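Local coordinates for uncharacterized protein PA2218 (Pseudomonas aeruginosa, PDB 2HDW) that is uncharacterised but has an alpha/beta hydrolase fold and is probably a hydrolase related to Escherichia coli YcjY, at residues Lys70-Phe73 / Ile79-Ala82. Sequence-based numbering, arbitrary orientation.
Sequences KVTF and ITLA
Phe73 and Leu81 face each other as an antiparallel hydrogen-bonded pair and exchange both backbone bonds. Leu81 N reaches Phe73 O at 2.7 Å in a nearly straight bond (172° at the hydrogen). Phe73 N gives a longer and more bent one to Leu81 O at 3.1 Å. CA-H...O contacts flank this pair: Leu81 O also receives Thr72 CA at 3.1 Å, and Phe73 O receives Thr80 CA at 3.4 Å, giving each carbonyl oxygen a second, weaker donor. A third such contact joins Ala82 CA to Val71 O. The axes of the two short strand segments approach to 4.7 Å; the segments belong to the beta hairpin of strands 66-74 and 80-88, which opens the mixed central sheet of the alpha/beta hydrolase fold; strand 66-74 is outermost within the chain, and strand 80-88 runs antiparallel to strand 126-130 on its other side. Apolar packing lies on the face of Phe73 and Leu81, against helix 148-164. With CG set between its own backbone N and carbonyl carbon (chi1 51°), Phe73 swings its ring across toward the partner strand, one face under Leu81 O. Its CE1 meets the Leu81 methyl CD1 at 3.6 Å and Leu81 CB at 3.8 Å, the two side chains crossing at a slant. Phe161 of the helix meets the same ring, with planes inclined by about 25°, and Leu128 and Phe130 touch it from strand 126-130. Thr72 and Ala82, a non-hydrogen-bonded pair, point to the opposite face. Thr80 lays its methyl CG2 4.0 Å from Thr72 CB, whereas its hydroxyl OG1 is bonded by Asn47 N and Met48 N at the start of the modelled chain.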
loop_
_atom_site.group_PDB
_atom_site.type_symbol
_atom_site.label_atom_id
_atom_site.label_comp_id
_atom_site.label_asym_id
_atom_site.label_seq_id
_atom_site.Cartn_x
_atom_site.Cartn_y
_atom_site.Cartn_z
ATOM N N LYS A 70 0.975 -15.439 11.145
ATOM C CA LYS A 70 0.405 -15.148 9.830
ATOM C C LYS A 70 -1.066 -15.540 9.777
ATOM O O LYS A 70 -1.480 -16.521 10.388
ATOM C CB LYS A 70 1.189 -15.893 8.743
ATOM C CG LYS A 70 2.700 -15.921 8.995
ATOM C CD LYS A 70 3.522 -15.205 7.925
ATOM C CE LYS A 70 3.552 -15.966 6.619
ATOM N NZ LYS A 70 4.706 -15.547 5.759
ATOM N N VAL A 71 -1.860 -14.760 9.056
ATOM C CA VAL A 71 -3.282 -15.047 8.938
ATOM C C VAL A 71 -3.741 -14.885 7.499
ATOM O O VAL A 71 -2.996 -14.390 6.651
ATOM C CB VAL A 71 -4.128 -14.109 9.824
ATOM C CG1 VAL A 71 -3.722 -14.265 11.282
ATOM C CG2 VAL A 71 -3.957 -12.655 9.369
ATOM N N THR A 72 -4.968 -15.323 7.233
ATOM C CA THR A 72 -5.560 -15.206 5.910
ATOM C C THR A 72 -7.022 -14.791 6.069
ATOM O O THR A 72 -7.621 -14.968 7.136
ATOM C CB THR A 72 -5.503 -16.544 5.136
ATOM O OG1 THR A 72 -6.340 -17.512 5.784
ATOM C CG2 THR A 72 -4.083 -17.063 5.079
ATOM N N PHE A 73 -7.587 -14.231 5.008
ATOM C CA PHE A 73 -8.975 -13.787 5.008
ATOM C C PHE A 73 -9.364 -13.454 3.573
ATOM O O PHE A 73 -8.506 -13.085 2.761
ATOM C CB PHE A 73 -9.132 -12.564 5.918
ATOM C CG PHE A 73 -8.140 -11.471 5.640
ATOM C CD1 PHE A 73 -8.324 -10.599 4.569
ATOM C CD2 PHE A 73 -7.010 -11.324 6.437
ATOM C CE1 PHE A 73 -7.394 -9.597 4.295
ATOM C CE2 PHE A 73 -6.071 -10.324 6.173
ATOM C CZ PHE A 73 -6.263 -9.459 5.100
ATOM N N ILE A 79 -11.272 -13.428 -3.306
ATOM C CA ILE A 79 -9.841 -13.694 -3.237
ATOM C C ILE A 79 -9.390 -13.754 -1.784
ATOM O O ILE A 79 -9.769 -12.903 -0.977
ATOM C CB ILE A 79 -9.039 -12.601 -3.982
ATOM C CG1 ILE A 79 -9.551 -12.487 -5.423
ATOM C CG2 ILE A 79 -7.545 -12.940 -3.971
ATOM C CD1 ILE A 79 -8.840 -11.437 -6.269
ATOM N N THR A 80 -8.599 -14.774 -1.456
ATOM C CA THR A 80 -8.082 -14.950 -0.103
ATOM C C THR A 80 -6.711 -14.293 -0.008
ATOM O O THR A 80 -5.816 -14.581 -0.809
ATOM C CB THR A 80 -7.960 -16.444 0.255
ATOM O OG1 THR A 80 -9.259 -17.049 0.205
ATOM C CG2 THR A 80 -7.379 -16.619 1.656
ATOM N N LEU A 81 -6.556 -13.400 0.965
ATOM C CA LEU A 81 -5.303 -12.680 1.150
ATOM C C LEU A 81 -4.481 -13.202 2.321
ATOM O O LEU A 81 -5.024 -13.743 3.281
ATOM C CB LEU A 81 -5.590 -11.193 1.369
ATOM C CG LEU A 81 -6.538 -10.512 0.378
ATOM C CD1 LEU A 81 -6.766 -9.073 0.806
ATOM C CD2 LEU A 81 -5.956 -10.566 -1.031
ATOM N N ALA A 82 -3.164 -13.043 2.227
ATOM C CA ALA A 82 -2.256 -13.461 3.286
ATOM C C ALA A 82 -1.770 -12.202 4.000
ATOM O O ALA A 82 -1.613 -11.150 3.381
ATOM C CB ALA A 82 -1.068 -14.230 2.701
#